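PDB 6T2R: beta-glycosidase from Bacteroides caccae, which acts as an endo-acting O-glycanase of glycoside hydrolase family 16, an endo-beta-galactosidase through which gut bacteria begin the breakdown of mucin. Local coordinates for residues 62-67 with 91-96; 158-163 with 199-204; 176-181 with 206-211. All coordinates share one frame; numbering follows the deposited sequence.

Contact 1: residues 62-67 with 91-96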
ATOM      1  N   SER A  62     -10.297  10.702  -5.989  1.00 31.88           N
ATOM      2  CA  SER A  62     -11.491  11.096  -6.797  1.00 30.70           C
ATOM      3  C   SER A  62     -12.442   9.918  -6.972  1.00 31.66           C
ATOM      4  O   SER A  62     -11.956   8.766  -7.097  1.00 33.62           O
ATOM      5  CB  SER A  62     -11.067  11.630  -8.118  1.00 29.44           C
ATOM      6  OG  SER A  62     -12.160  11.784  -8.989  1.00 27.09           O
ATOM      7  N   PHE A  63     -13.743  10.208  -7.018  1.00 32.16           N
ATOM      8  CA  PHE A  63     -14.805   9.221  -7.355  1.00 35.05           C
ATOM      9  C   PHE A  63     -15.025   9.196  -8.873  1.00 33.04           C
ATOM     10  O   PHE A  63     -15.772   8.362  -9.349  1.00 30.27           O
ATOM     11  CB  PHE A  63     -16.094   9.505  -6.583  1.00 36.60           C
ATOM     12  CG  PHE A  63     -15.994   9.253  -5.098  1.00 40.12           C
ATOM     13  CD1 PHE A  63     -14.973   8.481  -4.561  1.00 39.37           C
ATOM     14  CD2 PHE A  63     -16.927   9.793  -4.232  1.00 39.36           C
ATOM     15  CE1 PHE A  63     -14.889   8.266  -3.196  1.00 42.37           C
ATOM     16  CE2 PHE A  63     -16.846   9.563  -2.867  1.00 43.90           C
ATOM     17  CZ  PHE A  63     -15.831   8.797  -2.353  1.00 41.65           C
ATOM     18  N   ASP A  64     -14.293  10.004  -9.631  1.00 33.31           N
ATOM     19  CA  ASP A  64     -14.438  10.080 -11.111  1.00 33.17           C
ATOM     20  C   ASP A  64     -14.160   8.717 -11.753  1.00 31.53           C
ATOM     21  O   ASP A  64     -13.030   8.211 -11.612  1.00 29.44           O
ATOM     22  CB  ASP A  64     -13.508  11.132 -11.731  1.00 34.16           C
ATOM     23  CG  ASP A  64     -14.028  11.548 -13.084  1.00 39.15           C
ATOM     24  OD1 ASP A  64     -14.353  10.634 -13.893  1.00 43.10           O
ATOM     25  OD2 ASP A  64     -14.167  12.771 -13.297  1.00 39.00           O
ATOM     26  N   ASP A  65     -15.113   8.219 -12.545  1.00 34.28           N
ATOM     27  CA  ASP A  65     -15.017   6.915 -13.252  1.00 34.80           C
ATOM     28  C   ASP A  65     -13.802   6.890 -14.178  1.00 31.23           C
ATOM     29  O   ASP A  65     -13.281   5.809 -14.475  1.00 30.16           O
ATOM     30  CB  ASP A  65     -16.292   6.610 -14.028  1.00 36.71           C
ATOM     31  CG  ASP A  65     -17.435   6.215 -13.128  1.00 39.96           C
ATOM     32  OD1 ASP A  65     -17.159   5.718 -12.024  1.00 37.61           O
ATOM     33  OD2 ASP A  65     -18.594   6.403 -13.542  1.00 40.35           O
ATOM     34  N   ARG A  66     -13.332   8.038 -14.605  1.00 28.99           N
ATOM     35  CA  ARG A  66     -12.171   8.090 -15.520  1.00 30.33           C
ATOM     36  C   ARG A  66     -10.885   7.724 -14.777  1.00 30.97           C
ATOM     37  O   ARG A  66      -9.833   7.683 -15.440  1.00 32.07           O
ATOM     38  CB  ARG A  66     -12.081   9.465 -16.172  1.00 33.48           C
ATOM     39  CG  ARG A  66     -13.174   9.733 -17.205  1.00 34.29           C
ATOM     40  CD  ARG A  66     -13.135  11.173 -17.674  1.00 35.41           C
ATOM     41  NE  ARG A  66     -13.316  12.026 -16.509  1.00 46.38           N
ATOM     42  CZ  ARG A  66     -13.105  13.351 -16.444  1.00 55.31           C
ATOM     43  NH1 ARG A  66     -12.690  14.044 -17.496  1.00 52.09           N
ATOM     44  NH2 ARG A  66     -13.315  13.993 -15.306  1.00 52.10           N
ATOM     45  N   CYS A  67     -10.936   7.480 -13.465  1.00 30.75           N
ATOM     46  CA  CYS A  67      -9.721   7.141 -12.679  1.00 30.97           C
ATOM     47  C   CYS A  67      -9.631   5.618 -12.431  1.00 30.95           C
ATOM     48  O   CYS A  67      -8.655   5.154 -11.817  1.00 30.06           O
ATOM     49  CB  CYS A  67      -9.707   7.936 -11.383  1.00 31.48           C
ATOM     50  SG  CYS A  67      -9.421   9.710 -11.633  1.00 32.30           S
ATOM     51  N   GLN A  91      -5.889  20.060  -9.361  1.00 38.63           N
ATOM     52  CA  GLN A  91      -5.261  20.135 -10.698  1.00 41.38           C
ATOM     53  C   GLN A  91      -5.260  18.753 -11.354  1.00 39.40           C
ATOM     54  O   GLN A  91      -5.402  18.686 -12.574  1.00 38.59           O
ATOM     55  CB  GLN A  91      -3.853  20.664 -10.490  1.00 44.42           C
ATOM     56  CG  GLN A  91      -3.147  21.087 -11.760  1.00 46.19           C
ATOM     57  CD  GLN A  91      -1.940  21.902 -11.349  1.00 51.14           C
ATOM     58  OE1 GLN A  91      -1.737  22.184 -10.169  1.00 57.46           O
ATOM     59  NE2 GLN A  91      -1.123  22.291 -12.313  1.00 52.06           N
ATOM     60  N   TYR A  92      -5.138  17.692 -10.553  1.00 36.66           N
ATOM     61  CA  TYR A  92      -5.024  16.293 -11.028  1.00 33.96           C
ATOM     62  C   TYR A  92      -5.957  15.413 -10.208  1.00 31.42           C
ATOM     63  O   TYR A  92      -6.213  15.743  -9.032  1.00 31.50           O
ATOM     64  CB  TYR A  92      -3.582  15.822 -10.907  1.00 33.90           C
ATOM     65  CG  TYR A  92      -2.613  16.702 -11.635  1.00 33.57           C
ATOM     66  CD1 TYR A  92      -2.454  16.581 -12.998  1.00 37.56           C
ATOM     67  CD2 TYR A  92      -1.835  17.634 -10.975  1.00 36.15           C
ATOM     68  CE1 TYR A  92      -1.570  17.378 -13.705  1.00 38.08           C
ATOM     69  CE2 TYR A  92      -0.926  18.428 -11.664  1.00 35.28           C
ATOM     70  CZ  TYR A  92      -0.817  18.322 -13.040  1.00 37.66           C
ATOM     71  OH  TYR A  92       0.064  19.077 -13.769  1.00 43.45           O
ATOM     72  N   LEU A  93      -6.463  14.357 -10.840  1.00 30.59           N
ATOM     73  CA  LEU A  93      -7.390  13.351 -10.261  1.00 33.05           C
ATOM     74  C   LEU A  93      -6.721  11.965 -10.287  1.00 35.99           C
ATOM     75  O   LEU A  93      -6.163  11.578 -11.365  1.00 35.04           O
ATOM     76  CB  LEU A  93      -8.678  13.322 -11.076  1.00 34.08           C
ATOM     77  CG  LEU A  93      -9.437  14.639 -11.129  1.00 36.91           C
ATOM     78  CD1 LEU A  93     -10.680  14.485 -11.997  1.00 35.32           C
ATOM     79  CD2 LEU A  93      -9.803  15.111  -9.717  1.00 38.65           C
ATOM     80  N   THR A  94      -6.767  11.238  -9.164  1.00 30.88           N
ATOM     81  CA  THR A  94      -6.189   9.875  -9.085  1.00 30.61           C
ATOM     82  C   THR A  94      -7.239   8.925  -8.520  1.00 28.59           C
ATOM     83  O   THR A  94      -8.128   9.382  -7.759  1.00 29.81           O
ATOM     84  CB  THR A  94      -4.898   9.822  -8.253  1.00 30.34           C
ATOM     85  OG1 THR A  94      -5.221  10.227  -6.915  1.00 27.63           O
ATOM     86  CG2 THR A  94      -3.785  10.655  -8.851  1.00 28.86           C
ATOM     87  N   GLY A  95      -7.143   7.662  -8.926  1.00 25.39           N
ATOM     88  CA  GLY A  95      -7.991   6.572  -8.410  1.00 25.56           C
ATOM     89  C   GLY A  95      -7.252   5.813  -7.323  1.00 27.18           C
ATOM     90  O   GLY A  95      -5.999   5.694  -7.411  1.00 27.69           O
ATOM     91  N   GLY A  96      -8.003   5.359  -6.321  1.00 26.74           N
ATOM     92  CA  GLY A  96      -7.530   4.551  -5.189  1.00 26.28           C
ATOM     93  C   GLY A  96      -8.661   3.730  -4.601  1.00 27.31           C
ATOM     94  O   GLY A  96      -9.824   4.181  -4.669  1.00 25.18           O
TER
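Leu93 lies under the turn formed by residues 62-67, and its side chain spreads over several residues of that turn. Its CB packs against the sulfur of Cys67, with SG and CB 3.7 Å apart. Further out the chain divides: Leu93 CD2 approaches Ser62 CB at 4.0 Å, while CD1 runs beneath the Asp64-Arg66 ion pair and comes to 4.1 Å from Asp64 OD2. With CG anti to the carbonyl carbon (chi1 -60°), the two methyls are carried out from the strand to these two places. Cys67 also reaches the backbone beyond Leu93, its CB lying 3.6 Å from Gly95 N. Ser62, the third main contributor, turns its CB toward the strand, and its backbone N is 3.1 Å from Thr94 O.

Side chains within the turn fix its shape. Ser62 OG accepts from Asp64 N, forming an ST turn, and Asp64 OD1 accepts from Arg66 N, forming an Asx turn. The same OD1 takes Arg66 NE as well, from the same face of the carboxylate, while Arg66 NH2 makes a salt bridge to OD2. The guanidinium thus grips the carboxylate side-on with two nitrogens; the acid lies in the guanidinium plane, yet both nitrogens stand 41° out of the carboxylate plane. Arg66 has a further salt bridge, from NH1 to Asp83. A sulfate ion, probably from the crystallisation liquor, is bound about 3 Å from the Leu93 side chain.

The loop before strand 68-71, shaped by consecutive ST and Asx turns and a salt bridge, covers strand 92-98 in the beta-sandwich, jelly-roll fold of family 16.

Contact 2: residues 158-163 with 199-204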
ATOM      1  N   GLN A 158      10.279   0.905   0.371  1.00 23.24           N
ATOM      2  CA  GLN A 158       9.450   0.279   1.415  1.00 24.61           C
ATOM      3  C   GLN A 158       9.811   0.963   2.747  1.00 27.45           C
ATOM      4  O   GLN A 158      11.026   1.222   2.980  1.00 27.54           O
ATOM      5  CB  GLN A 158       9.668  -1.230   1.347  1.00 24.91           C
ATOM      6  CG  GLN A 158       9.255  -1.831  -0.007  1.00 25.66           C
ATOM      7  CD  GLN A 158       9.376  -3.339  -0.022  1.00 25.12           C
ATOM      8  OE1 GLN A 158      10.492  -3.873   0.036  1.00 30.23           O
ATOM      9  NE2 GLN A 158       8.239  -4.029  -0.067  1.00 22.50           N
ATOM     10  N   THR A 159       8.811   1.294   3.575  1.00 26.45           N
ATOM     11  CA  THR A 159       8.982   2.214   4.732  1.00 25.55           C
ATOM     12  C   THR A 159       7.947   1.942   5.816  1.00 24.59           C
ATOM     13  O   THR A 159       6.890   1.400   5.490  1.00 25.35           O
ATOM     14  CB  THR A 159       8.818   3.679   4.330  1.00 23.64           C
ATOM     15  OG1 THR A 159       9.385   3.871   3.044  1.00 28.15           O
ATOM     16  CG2 THR A 159       9.519   4.607   5.295  1.00 27.43           C
ATOM     17  N   VAL A 160       8.292   2.262   7.064  1.00 23.56           N
ATOM     18  CA  VAL A 160       7.341   2.317   8.211  1.00 24.81           C
ATOM     19  C   VAL A 160       7.399   3.743   8.732  1.00 23.98           C
ATOM     20  O   VAL A 160       8.459   4.374   8.633  1.00 23.80           O
ATOM     21  CB  VAL A 160       7.604   1.292   9.343  1.00 25.20           C
ATOM     22  CG1 VAL A 160       7.628  -0.128   8.822  1.00 24.91           C
ATOM     23  CG2 VAL A 160       8.891   1.551  10.117  1.00 28.43           C
ATOM     24  N   HIS A 161       6.285   4.210   9.262  1.00 24.17           N
ATOM     25  CA  HIS A 161       6.193   5.470  10.042  1.00 25.04           C
ATOM     26  C   HIS A 161       5.482   5.169  11.356  1.00 27.32           C
ATOM     27  O   HIS A 161       4.538   4.299  11.360  1.00 26.17           O
ATOM     28  CB  HIS A 161       5.429   6.514   9.227  1.00 26.03           C
ATOM     29  CG  HIS A 161       5.986   6.646   7.875  1.00 26.48           C
ATOM     30  ND1 HIS A 161       7.046   7.461   7.625  1.00 28.52           N
ATOM     31  CD2 HIS A 161       5.673   6.032   6.717  1.00 27.76           C
ATOM     32  CE1 HIS A 161       7.342   7.386   6.340  1.00 25.70           C
ATOM     33  NE2 HIS A 161       6.537   6.505   5.776  1.00 24.96           N
ATOM     34  N   SER A 162       5.865   5.879  12.407  1.00 25.69           N
ATOM     35  CA  SER A 162       5.288   5.711  13.754  1.00 25.31           C
ATOM     36  C   SER A 162       5.465   6.989  14.572  1.00 24.15           C
ATOM     37  O   SER A 162       6.152   7.877  14.137  1.00 20.46           O
ATOM     38  CB  SER A 162       5.983   4.566  14.440  1.00 26.09           C
ATOM     39  OG  SER A 162       7.358   4.868  14.686  1.00 24.98           O
ATOM     40  N   HIS A 163       4.996   6.978  15.813  1.00 26.52           N
ATOM     41  CA  HIS A 163       5.338   8.010  16.831  1.00 27.34           C
ATOM     42  C   HIS A 163       6.859   8.111  16.936  1.00 26.73           C
ATOM     43  O   HIS A 163       7.397   9.207  17.032  1.00 27.78           O
ATOM     44  CB  HIS A 163       4.698   7.626  18.154  1.00 27.13           C
ATOM     45  CG  HIS A 163       5.129   8.425  19.321  1.00 26.88           C
ATOM     46  ND1 HIS A 163       4.693   9.706  19.507  1.00 27.19           N
ATOM     47  CD2 HIS A 163       5.947   8.120  20.357  1.00 24.56           C
ATOM     48  CE1 HIS A 163       5.206  10.147  20.640  1.00 26.03           C
ATOM     49  NE2 HIS A 163       5.992   9.205  21.174  1.00 24.48           N
ATOM     50  N   LEU A 199       8.889  -6.565  11.180  1.00 26.64           N
ATOM     51  CA  LEU A 199       8.286  -6.575   9.834  1.00 25.75           C
ATOM     52  C   LEU A 199       9.401  -6.938   8.849  1.00 28.02           C
ATOM     53  O   LEU A 199      10.508  -6.440   9.048  1.00 28.58           O
ATOM     54  CB  LEU A 199       7.679  -5.211   9.495  1.00 25.23           C
ATOM     55  CG  LEU A 199       6.647  -4.630  10.461  1.00 26.61           C
ATOM     56  CD1 LEU A 199       6.031  -3.358   9.854  1.00 25.29           C
ATOM     57  CD2 LEU A 199       5.565  -5.640  10.839  1.00 26.43           C
ATOM     58  N   VAL A 200       9.111  -7.757   7.835  1.00 27.82           N
ATOM     59  CA  VAL A 200      10.084  -8.107   6.754  1.00 26.65           C
ATOM     60  C   VAL A 200       9.460  -7.755   5.402  1.00 26.73           C
ATOM     61  O   VAL A 200       8.378  -8.299   5.104  1.00 23.69           O
ATOM     62  CB  VAL A 200      10.475  -9.590   6.774  1.00 26.80           C
ATOM     63  CG1 VAL A 200      11.541  -9.864   5.730  1.00 27.53           C
ATOM     64  CG2 VAL A 200      10.909 -10.066   8.167  1.00 27.77           C
ATOM     65  N   PHE A 201      10.138  -6.879   4.645  1.00 25.69           N
ATOM     66  CA  PHE A 201       9.704  -6.350   3.325  1.00 25.91           C
ATOM     67  C   PHE A 201      10.383  -7.133   2.209  1.00 26.09           C
ATOM     68  O   PHE A 201      11.578  -7.395   2.314  1.00 26.16           O
ATOM     69  CB  PHE A 201      10.033  -4.867   3.222  1.00 26.50           C
ATOM     70  CG  PHE A 201       9.190  -4.002   4.129  1.00 25.59           C
ATOM     71  CD1 PHE A 201       7.951  -3.510   3.723  1.00 27.52           C
ATOM     72  CD2 PHE A 201       9.636  -3.678   5.393  1.00 24.70           C
ATOM     73  CE1 PHE A 201       7.179  -2.715   4.566  1.00 25.01           C
ATOM     74  CE2 PHE A 201       8.871  -2.877   6.232  1.00 23.79           C
ATOM     75  CZ  PHE A 201       7.659  -2.384   5.820  1.00 24.04           C
ATOM     76  N   HIS A 202       9.618  -7.491   1.190  1.00 25.45           N
ATOM     77  CA  HIS A 202      10.077  -8.273   0.025  1.00 27.71           C
ATOM     78  C   HIS A 202       9.585  -7.564  -1.222  1.00 29.12           C
ATOM     79  O   HIS A 202       8.501  -6.967  -1.181  1.00 27.77           O
ATOM     80  CB  HIS A 202       9.557  -9.722   0.056  1.00 27.51           C
ATOM     81  CG  HIS A 202      10.053 -10.524   1.206  1.00 29.62           C
ATOM     82  ND1 HIS A 202       9.306 -10.704   2.355  1.00 34.45           N
ATOM     83  CD2 HIS A 202      11.237 -11.158   1.408  1.00 30.41           C
ATOM     84  CE1 HIS A 202       9.997 -11.456   3.200  1.00 39.16           C
ATOM     85  NE2 HIS A 202      11.205 -11.734   2.644  1.00 29.28           N
ATOM     86  N   VAL A 203      10.418  -7.599  -2.255  1.00 29.34           N
ATOM     87  CA  VAL A 203      10.039  -7.370  -3.672  1.00 29.17           C
ATOM     88  C   VAL A 203      10.440  -8.636  -4.451  1.00 29.78           C
ATOM     89  O   VAL A 203      11.611  -9.064  -4.304  1.00 27.55           O
ATOM     90  CB  VAL A 203      10.721  -6.095  -4.198  1.00 26.03           C
ATOM     91  CG1 VAL A 203      10.457  -5.895  -5.659  1.00 25.89           C
ATOM     92  CG2 VAL A 203      10.278  -4.870  -3.415  1.00 28.07           C
ATOM     93  N   ASN A 204       9.492  -9.228  -5.190  1.00 29.54           N
ATOM     94  CA  ASN A 204       9.636 -10.519  -5.916  1.00 31.80           C
ATOM     95  C   ASN A 204      10.264 -11.591  -5.019  1.00 31.41           C
ATOM     96  O   ASN A 204      11.066 -12.332  -5.518  1.00 33.37           O
ATOM     97  CB  ASN A 204      10.444 -10.287  -7.203  1.00 30.64           C
ATOM     98  CG  ASN A 204       9.795  -9.210  -8.047  1.00 31.52           C
ATOM     99  OD1 ASN A 204       8.574  -9.173  -8.139  1.00 29.12           O
ATOM    100  ND2 ASN A 204      10.571  -8.303  -8.613  1.00 25.72           N
TER
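Gln158 and Phe201 lie side by side, their chains pointing opposite ways, where two strands of the family 16 beta-sandwich, running antiparallel at 154°, face each other through their side chains. The strand axes are 8.6 Å apart, and 158-161 and 199-203 have their backbone partners in other strands. Gln158 begins with CB beside the Phe201 ring, 3.7 Å from CD1. Its chain then continues extended past CG (chi2 -176°), which brings the amide alongside the root of the phenylalanine. CD lies 3.6 Å from Phe201 CB, and the amide plane is turned 67° from the ring. OE1 touches Phe201 CB and, at 3.6 Å, Val203 CG2; it also accepts a hydrogen bond from Asn208. NE2 donates to His202 O at 3.2 Å, arriving well above the carbonyl plane, and gives another hydrogen bond to Ile146 O. A buried amide is therefore satisfied at both ends, and bonds to His202, Asn208 and Ile146 restrain its rotation.

The bond to Ile146 O ties Gln158 to a segment whose Glu-x-Asp-x-x-Glu sequence, including Glu143 and Asp145, is consistent with the family's catalytic signature. Farther along the interface, Val160 fills the angle between two side chains: its CG1 sits 3.7 Å from Leu199 CD1 and, near the ring plane, 3.8 Å from the edge atom CZ of Phe201.

Contact 3: residues 176-181 with 206-211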
ATOM      1  N   HIS A 176      14.253   2.970   9.183  1.00 24.77           N
ATOM      2  CA  HIS A 176      12.787   2.847   9.026  1.00 27.06           C
ATOM      3  C   HIS A 176      12.388   2.582   7.569  1.00 28.14           C
ATOM      4  O   HIS A 176      11.176   2.314   7.337  1.00 29.40           O
ATOM      5  CB  HIS A 176      12.103   4.095   9.578  1.00 27.45           C
ATOM      6  CG  HIS A 176      12.134   5.265   8.657  1.00 28.23           C
ATOM      7  ND1 HIS A 176      10.991   5.905   8.264  1.00 29.96           N
ATOM      8  CD2 HIS A 176      13.158   5.913   8.068  1.00 29.25           C
ATOM      9  CE1 HIS A 176      11.321   6.896   7.465  1.00 29.27           C
ATOM     10  NE2 HIS A 176      12.632   6.923   7.329  1.00 27.81           N
ATOM     11  N   GLY A 177      13.335   2.629   6.639  1.00 25.53           N
ATOM     12  CA  GLY A 177      13.043   2.457   5.206  1.00 28.08           C
ATOM     13  C   GLY A 177      14.242   2.018   4.386  1.00 26.83           C
ATOM     14  O   GLY A 177      15.360   2.119   4.853  1.00 26.58           O
ATOM     15  N   ASN A 178      13.994   1.465   3.210  1.00 26.80           N
ATOM     16  CA  ASN A 178      15.076   1.088   2.277  1.00 28.90           C
ATOM     17  C   ASN A 178      14.495   0.970   0.870  1.00 27.14           C
ATOM     18  O   ASN A 178      13.342   0.548   0.721  1.00 31.15           O
ATOM     19  CB  ASN A 178      15.750  -0.213   2.737  1.00 31.79           C
ATOM     20  CG  ASN A 178      17.149  -0.358   2.184  1.00 30.45           C
ATOM     21  OD1 ASN A 178      17.893   0.590   2.223  1.00 31.69           O
ATOM     22  ND2 ASN A 178      17.505  -1.528   1.677  1.00 31.33           N
ATOM     23  N   THR A 179      15.314   1.260  -0.132  1.00 29.84           N
ATOM     24  CA  THR A 179      14.987   1.078  -1.560  1.00 27.29           C
ATOM     25  C   THR A 179      15.545  -0.245  -2.053  1.00 27.63           C
ATOM     26  O   THR A 179      16.458  -0.786  -1.451  1.00 28.64           O
ATOM     27  CB  THR A 179      15.521   2.215  -2.434  1.00 28.52           C
ATOM     28  OG1 THR A 179      16.933   2.103  -2.350  1.00 29.37           O
ATOM     29  CG2 THR A 179      15.053   3.578  -2.001  1.00 26.67           C
ATOM     30  N   ILE A 180      14.906  -0.772  -3.077  1.00 28.09           N
ATOM     31  CA  ILE A 180      15.309  -2.006  -3.783  1.00 31.01           C
ATOM     32  C   ILE A 180      14.924  -1.828  -5.252  1.00 32.52           C
ATOM     33  O   ILE A 180      13.939  -1.157  -5.575  1.00 33.44           O
ATOM     34  CB  ILE A 180      14.685  -3.238  -3.101  1.00 32.90           C
ATOM     35  CG1 ILE A 180      15.186  -4.536  -3.731  1.00 32.35           C
ATOM     36  CG2 ILE A 180      13.165  -3.171  -3.071  1.00 32.33           C
ATOM     37  CD1 ILE A 180      15.162  -5.712  -2.804  1.00 34.12           C
ATOM     38  N   PRO A 181      15.766  -2.296  -6.192  1.00 32.62           N
ATOM     39  CA  PRO A 181      15.456  -2.172  -7.610  1.00 35.95           C
ATOM     40  C   PRO A 181      14.247  -3.039  -7.961  1.00 35.51           C
ATOM     41  O   PRO A 181      14.057  -4.079  -7.304  1.00 31.34           O
ATOM     42  CB  PRO A 181      16.716  -2.671  -8.358  1.00 34.80           C
ATOM     43  CG  PRO A 181      17.815  -2.688  -7.292  1.00 36.52           C
ATOM     44  CD  PRO A 181      17.098  -2.876  -5.965  1.00 35.61           C
ATOM     45  N   LYS A 206      12.634 -11.438  -2.897  1.00 29.67           N
ATOM     46  CA  LYS A 206      13.904 -10.910  -2.368  1.00 30.33           C
ATOM     47  C   LYS A 206      13.613 -10.046  -1.128  1.00 31.04           C
ATOM     48  O   LYS A 206      12.738  -9.177  -1.173  1.00 25.23           O
ATOM     49  CB  LYS A 206      14.603 -10.145  -3.494  1.00 35.33           C
ATOM     50  CG  LYS A 206      15.968  -9.547  -3.163  1.00 44.62           C
ATOM     51  CD  LYS A 206      17.184 -10.447  -3.397  1.00 52.12           C
ATOM     52  CE  LYS A 206      17.942 -10.802  -2.128  1.00 60.66           C
ATOM     53  NZ  LYS A 206      18.814 -11.995  -2.306  1.00 64.71           N
ATOM     54  N   ARG A 207      14.336 -10.282  -0.036  1.00 30.61           N
ATOM     55  CA  ARG A 207      14.243  -9.474   1.200  1.00 30.57           C
ATOM     56  C   ARG A 207      14.866  -8.110   0.911  1.00 26.89           C
ATOM     57  O   ARG A 207      16.021  -8.078   0.484  1.00 28.27           O
ATOM     58  CB  ARG A 207      14.961 -10.153   2.374  1.00 34.23           C
ATOM     59  CG  ARG A 207      15.133  -9.234   3.584  1.00 40.45           C
ATOM     60  CD  ARG A 207      15.425  -9.904   4.929  1.00 44.96           C
ATOM     61  NE  ARG A 207      16.206 -11.136   4.851  1.00 51.79           N
ATOM     62  CZ  ARG A 207      17.504 -11.200   4.594  1.00 54.63           C
ATOM     63  NH1 ARG A 207      18.195 -10.087   4.394  1.00 59.15           N
ATOM     64  NH2 ARG A 207      18.101 -12.381   4.535  1.00 56.04           N
ATOM     65  N   ASN A 208      14.120  -7.039   1.166  1.00 24.33           N
ATOM     66  CA  ASN A 208      14.574  -5.632   1.088  1.00 25.76           C
ATOM     67  C   ASN A 208      15.222  -5.309   2.438  1.00 25.65           C
ATOM     68  O   ASN A 208      16.401  -5.010   2.476  1.00 22.62           O
ATOM     69  CB  ASN A 208      13.437  -4.660   0.743  1.00 25.92           C
ATOM     70  CG  ASN A 208      13.911  -3.222   0.596  1.00 26.40           C
ATOM     71  OD1 ASN A 208      15.074  -2.949   0.830  1.00 29.51           O
ATOM     72  ND2 ASN A 208      13.028  -2.287   0.265  1.00 26.65           N
ATOM     73  N   PHE A 209      14.450  -5.319   3.508  1.00 25.48           N
ATOM     74  CA  PHE A 209      14.963  -4.952   4.838  1.00 27.00           C
ATOM     75  C   PHE A 209      13.982  -5.437   5.881  1.00 27.04           C
ATOM     76  O   PHE A 209      12.850  -5.843   5.489  1.00 27.69           O
ATOM     77  CB  PHE A 209      15.221  -3.452   4.961  1.00 24.62           C
ATOM     78  CG  PHE A 209      14.032  -2.609   5.336  1.00 24.16           C
ATOM     79  CD1 PHE A 209      13.062  -2.297   4.399  1.00 23.60           C
ATOM     80  CD2 PHE A 209      13.952  -2.020   6.585  1.00 25.74           C
ATOM     81  CE1 PHE A 209      12.014  -1.460   4.732  1.00 25.68           C
ATOM     82  CE2 PHE A 209      12.892  -1.183   6.924  1.00 26.48           C
ATOM     83  CZ  PHE A 209      11.921  -0.907   5.994  1.00 27.43           C
ATOM     84  N   VAL A 210      14.463  -5.428   7.131  1.00 25.29           N
ATOM     85  CA  VAL A 210      13.729  -5.871   8.345  1.00 26.18           C
ATOM     86  C   VAL A 210      13.513  -4.608   9.182  1.00 24.51           C
ATOM     87  O   VAL A 210      14.453  -3.863   9.356  1.00 24.37           O
ATOM     88  CB  VAL A 210      14.504  -6.971   9.115  1.00 25.61           C
ATOM     89  CG1 VAL A 210      13.796  -7.405  10.397  1.00 24.35           C
ATOM     90  CG2 VAL A 210      14.793  -8.190   8.258  1.00 25.78           C
ATOM     91  N   TYR A 211      12.304  -4.348   9.651  1.00 23.98           N
ATOM     92  CA  TYR A 211      12.091  -3.339  10.706  1.00 24.42           C
ATOM     93  C   TYR A 211      11.886  -4.087  12.012  1.00 23.95           C
ATOM     94  O   TYR A 211      10.866  -4.751  12.165  1.00 24.84           O
ATOM     95  CB  TYR A 211      10.930  -2.386  10.434  1.00 24.58           C
ATOM     96  CG  TYR A 211      10.994  -1.203  11.363  1.00 22.83           C
ATOM     97  CD1 TYR A 211      11.934  -0.208  11.152  1.00 22.63           C
ATOM     98  CD2 TYR A 211      10.206  -1.136  12.498  1.00 22.69           C
ATOM     99  CE1 TYR A 211      12.030   0.873  12.015  1.00 23.75           C
ATOM    100  CE2 TYR A 211      10.301  -0.076  13.386  1.00 23.43           C
ATOM    101  CZ  TYR A 211      11.215   0.945  13.139  1.00 24.13           C
ATOM    102  OH  TYR A 211      11.339   2.022  13.982  1.00 20.30           O
TER
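Asn208 ND2 is held by two acceptors: it donates to the backbone oxygen of Asn178 at 2.9 Å and also to Gln158 OE1. Its other amide atom answers the same partner, since Asn208 OD1 accepts from Asn178 ND2, likewise at 2.9 Å. The two asparagines are thus joined twice, once through a backbone carbonyl and once amide to amide. The two bonds differ in approach: ND2 of Asn208 comes from above the Asn178 carbonyl plane, whereas ND2 of Asn178 meets OD1 almost head-on, with a C=O...N angle of 162°. The amide planes are inclined by 41°.

Ile180 shields the other flank of Asn208. Its CG2 packs 3.5 Å from Asn208 ND2, and its CD1 continues to the aliphatic part of Lys206, 3.9 Å from CG.

Beyond the asparagines, Phe209 slips under the backbone of 176-178. With CG between its backbone N and carbonyl carbon (chi1 85°), the ring offers one face to Gly177 C and Asn178 N, both toward its rim, and CZ comes within 3.6 Å of Gly177 CA. The opposite face lies against the nearly parallel ring of Phe201. Tyr211 ends the row, its CE1 3.7 Å from His176 CA.

Asn208 and Phe209 both direct their side chains toward 177-181 although they are adjacent. Their shared backbone partner, Phe201, and the helical backbone of Asn208 are consistent with a classic beta bulge.

These two antiparallel strands, whose axes are 6.8 Å apart, meet through side chains that also reach the backbone of 176-178, and not by backbone-to-backbone pairing. Strand 177-181 is paired by its backbone with 155-161, and strand 206-212 with 198-203, while helix 163-167 lies against His176 and Tyr211 at one end.

Overall arrangement
Contacts 2 and 3 form one continuous interface: their centres are 7 Å apart, and their segments alternate along the chain. Neighbouring strands 155-161 and 177-181 supply one side, strands 198-203 and 206-212 the other. Between the two contacts, Phe201 O lies 2.8 Å from Asn208 N, and Leu199 O 2.8 Å from Tyr211 N. Contact 1 is separate, on the opposite side of the chain's centre, about 27 Å from contact 2 and 30 Å from contact 3 between centres. Contact 2 adjoins strand 143-145, which carries the first part of a sequence consistent with the family 16 catalytic motif, whereas the sulfate ion is bound beside contact 1.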